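Local coordinates for protein serine protease MT3772 (Mycobacterium tuberculosis, PDB 3K6Y) that acts through this chymotrypsin-like protease domain as a membrane-associated serine endopeptidase, probably required for resistance of the bacterium to oxidative and acid stress, at residues V45-L50 and A74-G79; A78-V83 and V230-C235; V32-V37 and I188-Q193. All coordinates share one frame; numbering follows the deposited sequence.

Contact 1: V45-L50 and A74-G79; sequences VKIRSL and AHVVAG
Ile47 lays its CG2 methyl against CG1 of Val76, 4.0 Å away, and the two side chains cross at about a right angle. The meeting is methyl against methyl, with CB of Ile47 close behind at 4.1 Å from the same Val76 CG1. That branch of Val76 stands anti to its backbone N (chi1 168°), which carries it out to the isoleucine. The CG2 methyl of Ile47 also comes within 4.4 Å of Val77 CG1.

Two residues on along the strand, Ser49 faces the same loop with a polar tip. Its OG lies beside the backbone N and anti to the carbonyl carbon (chi1 -55°), 3.6 Å from Val77 CG1. Polar linkage runs through one water, which accepts from Ser49 OG at 2.5 Å and donates to Val76 O at 2.8 Å. The water gives the buried hydroxyl and the carbonyl oxygen a common partner. Within the loop, Val77 N donates to Ala74 O at 3.0 Å, a bond that closes a turn running through His75 and Val76.

His75 is the predicted proton acceptor of the triad; its ND1 bonds Asp104 and its NE2 bonds Ser183. Val76 touches both Ile47 and Ser183, the predicted charge-relay serine. In the N-terminal barrel, strand 44-51 runs antiparallel between strands 56-66 and 82-87, with Ile47 and Ser49 also touching Val83, while the loop 74-79 leads from strand 69-72 toward strand 82-87.

Contact 2: A78-V83 and V230-C235; sequences AGSNNV and VGTGAC
The C-terminal tail of the protease domain closes here over the loop that enters strand 82-87, with Thr232 meeting both Gly79 and Ser80. Gly79 N donates to Thr232 O at 2.9 Å in a fairly straight bond (163° at the hydrogen), approaching from 46° above the carbonyl plane. The same oxygen receives a CA-H contact from Ala78 CA at 3.4 Å. In return, Thr232 OG1 donates to Ser80 O at 2.8 Å, in the carbonyl plane and on a lone pair. Its chi1 of 52° sets OG1 between the backbone N and carbonyl carbon, leaving CG2 to pack against Ser80 OG at 3.9 Å; that hydroxyl is itself bonded to Val77 O.

Just beyond, Asn81 and Asn82 pair with the single residue Leu50 in a classic beta bulge, where strands 82-87 and 44-51 meet in the N-terminal barrel. The tail then passes Ala78, whose CB lies 3.6 Å from Ala234 O, and runs over Gly79, whose CA is 4.2 Å from Cys235 N. Cys235 forms a disulfide with Cys54, tying this tail covalently to the connection between strands 44-51 and 56-66, and its backbone N bonds to Asp163 of the second subunit in the assembly.

Contact 3: V32-V37 and I188-Q193; sequences VNNPVV and IDLNGQ
Val36 has the largest buried surface in this contact, pushing both its methyls from the first turn of helix 35-40 into the bend formed by residues 188-193. Its CG2 stands anti to the backbone N and presses on Gly192 CA at 3.3 Å, a tight approach to a glycine, where a CB would crowd the same methyl. Its CG1 reaches CD1 of Ile188 at 3.8 Å, and these two side chains point at each other tip to tip. Ile188 CD1 is within the same distance of Val36 CG2 as well, so that one isoleucine methyl rests against both branches of the valine.

Leu190, an exposed residue and second in buried surface, brings its end closer to the helix start. Its CD2 lies 4.1 Å from Asn34 ND2, and the two side chains cross at about a right angle; Leu31 and Asp130 also touch this leucine.

Each partner is shaped by bonds of its own. Asn34 is the N-cap of the helix: its OD1 accepts from Val36 N in the amide plane, on a lone pair, with an angle of 169° at the hydrogen. Across the contact, residues 189 to 192 form a type I beta turn between strands 186-188 and 194-201 of the C-terminal barrel, closed by Gly192 N to Asp189 O. The Asp189 carboxylate accepts from Gln193 N, which sits above its plane, and weakly from Asn191 N, stiffening the turn.

Water 2 donates both to Asn34 OD1 at 2.7 Å and to Leu190 O at 2.8 Å. The direct contact is largely van der Waals packing of Val36 on Gly192 and Ile188, with Leu190 against Asn34; the polar link is made through the water, which shares Asn34 OD1 with the capping bond.

How the contacts relate
Contacts 1 and 2 are continuous. Their centres lie 8 Å apart, they share Ala78 and Gly79, and Leu50 of the first is joined to Asn81 and Asn82 of the second by probable backbone hydrogen bonds. Thr232 CB also packs on Val77 O, at 3.4 Å. Both involve the loop that carries His75: the side chain of Val76 is about 4 Å from that of Ser183, and that of Ala78 about 5 Å from that of His75. Contact 3 lies on the opposite side of the chain's centre, away from the predicted triad, about 25 Å from contact 1 and 32 Å from contact 2 between centres. Helix 35-40, packed there on the C-terminal barrel, leads directly into strand 44-51 of contact 1.

Contact 1: V45-L50 and A74-G79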
# COMPACT_ATOMS: atom_id res chain seq x y z
N VAL A 45 -5.22 15.87 -17.67
CA VAL A 45 -6.47 15.69 -16.95
C VAL A 45 -6.30 16.00 -15.47
O VAL A 45 -5.20 15.91 -14.93
CB VAL A 45 -7.03 14.25 -17.16
CG1 VAL A 45 -7.33 14.00 -18.62
CG2 VAL A 45 -6.05 13.17 -16.62
N LYS A 46 -7.40 16.34 -14.81
CA LYS A 46 -7.38 16.57 -13.37
C LYS A 46 -7.77 15.27 -12.68
O LYS A 46 -8.64 14.55 -13.16
CB LYS A 46 -8.36 17.69 -13.04
CG LYS A 46 -8.36 18.05 -11.55
CD LYS A 46 -9.47 19.00 -11.12
CE LYS A 46 -9.76 18.77 -9.66
NZ LYS A 46 -10.95 19.52 -9.18
N ILE A 47 -7.08 14.97 -11.58
CA ILE A 47 -7.39 13.76 -10.81
C ILE A 47 -7.87 14.18 -9.43
O ILE A 47 -7.26 15.01 -8.78
CB ILE A 47 -6.17 12.85 -10.72
CG1 ILE A 47 -5.71 12.58 -12.17
CG2 ILE A 47 -6.54 11.54 -10.01
CD1 ILE A 47 -4.64 11.60 -12.41
N ARG A 48 -8.99 13.63 -9.01
CA ARG A 48 -9.50 13.85 -7.66
C ARG A 48 -9.70 12.50 -7.00
O ARG A 48 -10.42 11.65 -7.51
CB ARG A 48 -10.83 14.60 -7.71
CG ARG A 48 -11.39 14.98 -6.37
CD ARG A 48 -12.57 15.93 -6.59
NE ARG A 48 -13.37 16.05 -5.38
CZ ARG A 48 -13.47 17.16 -4.66
NH1 ARG A 48 -12.84 18.27 -5.04
NH2 ARG A 48 -14.22 17.16 -3.57
N SER A 49 -9.07 12.32 -5.84
CA SER A 49 -9.09 11.03 -5.14
C SER A 49 -9.64 11.22 -3.75
O SER A 49 -9.11 12.02 -2.96
CB SER A 49 -7.69 10.44 -5.09
OG SER A 49 -7.15 10.34 -6.42
N LEU A 50 -10.71 10.51 -3.43
CA LEU A 50 -11.29 10.55 -2.08
C LEU A 50 -10.46 9.62 -1.23
O LEU A 50 -10.27 8.45 -1.58
CB LEU A 50 -12.74 10.08 -2.10
CG LEU A 50 -13.64 10.81 -3.10
CD1 LEU A 50 -15.05 10.28 -2.99
CD2 LEU A 50 -13.60 12.33 -2.89
N ALA A 74 2.08 8.04 -8.03
CA ALA A 74 1.44 7.22 -7.02
C ALA A 74 0.91 8.08 -5.88
O ALA A 74 -0.18 7.83 -5.36
CB ALA A 74 2.40 6.17 -6.50
N HIS A 75 1.65 9.12 -5.49
CA HIS A 75 1.21 9.91 -4.33
C HIS A 75 -0.03 10.74 -4.61
O HIS A 75 -0.65 11.25 -3.68
CB HIS A 75 2.34 10.79 -3.78
CG HIS A 75 2.69 11.98 -4.64
ND1 HIS A 75 3.82 12.03 -5.44
CD2 HIS A 75 2.09 13.19 -4.77
CE1 HIS A 75 3.89 13.22 -6.01
NE2 HIS A 75 2.85 13.93 -5.63
N VAL A 76 -0.45 10.85 -5.87
CA VAL A 76 -1.70 11.53 -6.18
C VAL A 76 -2.92 10.67 -5.80
O VAL A 76 -4.00 11.22 -5.57
CB VAL A 76 -1.71 11.96 -7.66
CG1 VAL A 76 -3.06 12.42 -8.16
CG2 VAL A 76 -0.69 13.06 -7.84
N VAL A 77 -2.74 9.35 -5.71
CA VAL A 77 -3.83 8.45 -5.36
C VAL A 77 -3.57 7.63 -4.09
O VAL A 77 -4.43 6.86 -3.68
CB VAL A 77 -4.17 7.48 -6.56
CG1 VAL A 77 -4.59 8.27 -7.79
CG2 VAL A 77 -3.00 6.54 -6.89
N ALA A 78 -2.41 7.83 -3.46
CA ALA A 78 -2.02 7.02 -2.30
C ALA A 78 -3.03 7.11 -1.18
O ALA A 78 -3.41 8.20 -0.77
CB ALA A 78 -0.67 7.46 -1.80
N GLY A 79 -3.48 5.96 -0.69
CA GLY A 79 -4.41 5.90 0.43
C GLY A 79 -5.86 6.12 0.07
O GLY A 79 -6.71 6.04 0.93
O HOH W 1 -6.08 12.55 -6.84

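Contact 2: A78-V83 and V230-C235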
# COMPACT_ATOMS: atom_id res chain seq x y z
N ALA A 78 -2.41 7.83 -3.46
CA ALA A 78 -2.02 7.02 -2.30
C ALA A 78 -3.03 7.11 -1.18
O ALA A 78 -3.41 8.20 -0.77
CB ALA A 78 -0.67 7.46 -1.80
N GLY A 79 -3.48 5.96 -0.69
CA GLY A 79 -4.41 5.90 0.43
C GLY A 79 -5.86 6.12 0.07
O GLY A 79 -6.71 6.04 0.93
N SER A 80 -6.14 6.39 -1.21
CA SER A 80 -7.49 6.70 -1.62
C SER A 80 -8.34 5.47 -1.83
O SER A 80 -7.82 4.36 -2.00
CB SER A 80 -7.48 7.49 -2.92
OG SER A 80 -7.06 6.72 -4.03
N ASN A 81 -9.65 5.66 -1.89
CA ASN A 81 -10.54 4.56 -2.26
C ASN A 81 -11.48 4.89 -3.41
O ASN A 81 -12.32 4.06 -3.76
CB ASN A 81 -11.29 3.97 -1.07
CG ASN A 81 -12.34 4.89 -0.54
OD1 ASN A 81 -12.47 6.04 -0.96
ND2 ASN A 81 -13.12 4.39 0.42
N ASN A 82 -11.31 6.06 -4.02
CA ASN A 82 -12.10 6.43 -5.18
C ASN A 82 -11.31 7.44 -5.97
O ASN A 82 -10.82 8.42 -5.39
CB ASN A 82 -13.45 7.02 -4.75
CG ASN A 82 -14.34 7.32 -5.93
OD1 ASN A 82 -14.39 8.45 -6.39
ND2 ASN A 82 -14.99 6.29 -6.45
N VAL A 83 -11.18 7.24 -7.29
CA VAL A 83 -10.39 8.14 -8.13
C VAL A 83 -11.25 8.55 -9.31
O VAL A 83 -11.83 7.69 -9.97
CB VAL A 83 -9.11 7.46 -8.62
CG1 VAL A 83 -8.30 8.38 -9.55
CG2 VAL A 83 -8.23 6.99 -7.45
N VAL A 230 -5.49 -2.57 -8.25
CA VAL A 230 -4.42 -2.91 -7.31
C VAL A 230 -4.65 -1.95 -6.12
O VAL A 230 -5.33 -0.93 -6.26
CB VAL A 230 -3.02 -2.78 -7.99
CG1 VAL A 230 -2.93 -3.72 -9.19
CG2 VAL A 230 -2.70 -1.34 -8.40
N GLY A 231 -4.09 -2.23 -4.97
CA GLY A 231 -4.37 -1.25 -3.90
C GLY A 231 -3.65 0.08 -4.10
O GLY A 231 -2.77 0.22 -4.97
N THR A 232 -3.98 1.05 -3.25
CA THR A 232 -3.32 2.35 -3.25
C THR A 232 -2.47 2.56 -2.00
O THR A 232 -2.07 3.69 -1.71
CB THR A 232 -4.32 3.47 -3.38
OG1 THR A 232 -5.31 3.28 -2.38
CG2 THR A 232 -4.92 3.49 -4.79
N GLY A 233 -2.15 1.50 -1.28
CA GLY A 233 -1.15 1.59 -0.22
C GLY A 233 -1.55 2.46 0.96
O GLY A 233 -2.73 2.62 1.30
N ALA A 234 -0.54 3.01 1.62
CA ALA A 234 -0.73 3.80 2.83
C ALA A 234 -0.95 5.25 2.49
O ALA A 234 -0.58 5.74 1.41
CB ALA A 234 0.49 3.66 3.73
N CYS A 235 -1.50 5.98 3.44
CA CYS A 235 -1.55 7.44 3.35
C CYS A 235 -0.15 7.99 3.45
O CYS A 235 0.67 7.54 4.28
CB CYS A 235 -2.39 8.01 4.49
SG CYS A 235 -4.09 7.39 4.44

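Contact 3: V32-V37 and I188-Q193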
# COMPACT_ATOMS: atom_id res chain seq x y z
N VAL A 32 3.48 30.47 -21.62
CA VAL A 32 2.06 30.27 -21.30
C VAL A 32 1.18 30.38 -22.55
O VAL A 32 0.11 29.77 -22.59
CB VAL A 32 1.52 31.23 -20.21
CG1 VAL A 32 2.20 30.98 -18.90
CG2 VAL A 32 1.68 32.70 -20.62
N ASN A 33 1.63 31.16 -23.53
CA ASN A 33 0.87 31.40 -24.75
C ASN A 33 1.41 30.63 -25.95
O ASN A 33 0.91 30.79 -27.08
CB ASN A 33 0.81 32.90 -25.05
CG ASN A 33 0.08 33.68 -23.96
OD1 ASN A 33 -1.00 33.29 -23.52
ND2 ASN A 33 0.67 34.79 -23.53
N ASN A 34 2.41 29.78 -25.74
CA ASN A 34 2.92 28.97 -26.85
C ASN A 34 1.80 28.06 -27.39
O ASN A 34 1.04 27.48 -26.60
CB ASN A 34 4.14 28.14 -26.40
CG ASN A 34 4.86 27.49 -27.56
OD1 ASN A 34 4.36 26.56 -28.16
ND2 ASN A 34 6.07 27.97 -27.85
N PRO A 35 1.66 27.97 -28.73
CA PRO A 35 0.60 27.13 -29.29
C PRO A 35 0.58 25.66 -28.80
O PRO A 35 -0.47 25.02 -28.86
CB PRO A 35 0.84 27.19 -30.81
CG PRO A 35 1.74 28.30 -31.01
CD PRO A 35 2.43 28.68 -29.77
N VAL A 36 1.71 25.16 -28.32
CA VAL A 36 1.76 23.80 -27.79
C VAL A 36 0.87 23.62 -26.57
O VAL A 36 0.38 22.51 -26.31
CB VAL A 36 3.22 23.35 -27.51
CG1 VAL A 36 3.78 23.98 -26.21
CG2 VAL A 36 3.31 21.85 -27.46
N VAL A 37 0.64 24.69 -25.82
CA VAL A 37 -0.13 24.57 -24.58
C VAL A 37 -1.58 24.18 -24.90
O VAL A 37 -2.09 23.16 -24.41
CB VAL A 37 -0.06 25.86 -23.76
CG1 VAL A 37 -1.04 25.81 -22.59
CG2 VAL A 37 1.37 26.10 -23.28
N ILE A 188 6.40 19.10 -20.69
CA ILE A 188 6.46 18.94 -22.14
C ILE A 188 7.53 19.80 -22.76
O ILE A 188 7.90 20.86 -22.24
CB ILE A 188 5.11 19.21 -22.83
CG1 ILE A 188 4.61 20.63 -22.57
CG2 ILE A 188 4.07 18.15 -22.42
CD1 ILE A 188 3.70 21.18 -23.69
N ASP A 189 8.04 19.32 -23.89
CA ASP A 189 8.92 20.12 -24.73
C ASP A 189 8.07 20.93 -25.71
O ASP A 189 6.84 20.83 -25.74
CB ASP A 189 9.99 19.27 -25.42
CG ASP A 189 9.43 18.26 -26.42
OD1 ASP A 189 10.18 17.31 -26.73
OD2 ASP A 189 8.29 18.42 -26.93
N LEU A 190 8.72 21.73 -26.55
CA LEU A 190 7.98 22.62 -27.42
C LEU A 190 7.36 21.91 -28.62
O LEU A 190 6.60 22.51 -29.37
CB LEU A 190 8.86 23.79 -27.87
CG LEU A 190 9.27 24.71 -26.71
CD1 LEU A 190 9.86 26.01 -27.22
CD2 LEU A 190 8.10 25.01 -25.77
N ASN A 191 7.70 20.62 -28.76
CA ASN A 191 7.08 19.72 -29.72
C ASN A 191 5.82 19.07 -29.16
O ASN A 191 5.14 18.33 -29.87
CB ASN A 191 8.07 18.60 -30.09
CG ASN A 191 9.24 19.10 -30.88
OD1 ASN A 191 9.11 19.96 -31.74
ND2 ASN A 191 10.41 18.54 -30.61
N GLY A 192 5.50 19.32 -27.89
CA GLY A 192 4.31 18.73 -27.31
C GLY A 192 4.50 17.29 -26.87
O GLY A 192 3.52 16.59 -26.62
N GLN A 193 5.74 16.84 -26.77
CA GLN A 193 6.03 15.50 -26.29
C GLN A 193 6.39 15.55 -24.82
O GLN A 193 6.85 16.58 -24.30
CB GLN A 193 7.15 14.86 -27.11
CG GLN A 193 6.78 14.76 -28.60
CD GLN A 193 7.61 13.75 -29.37
OE1 GLN A 193 8.82 13.68 -29.22
NE2 GLN A 193 6.94 12.96 -30.20
O HOH W 2 5.89 25.20 -29.93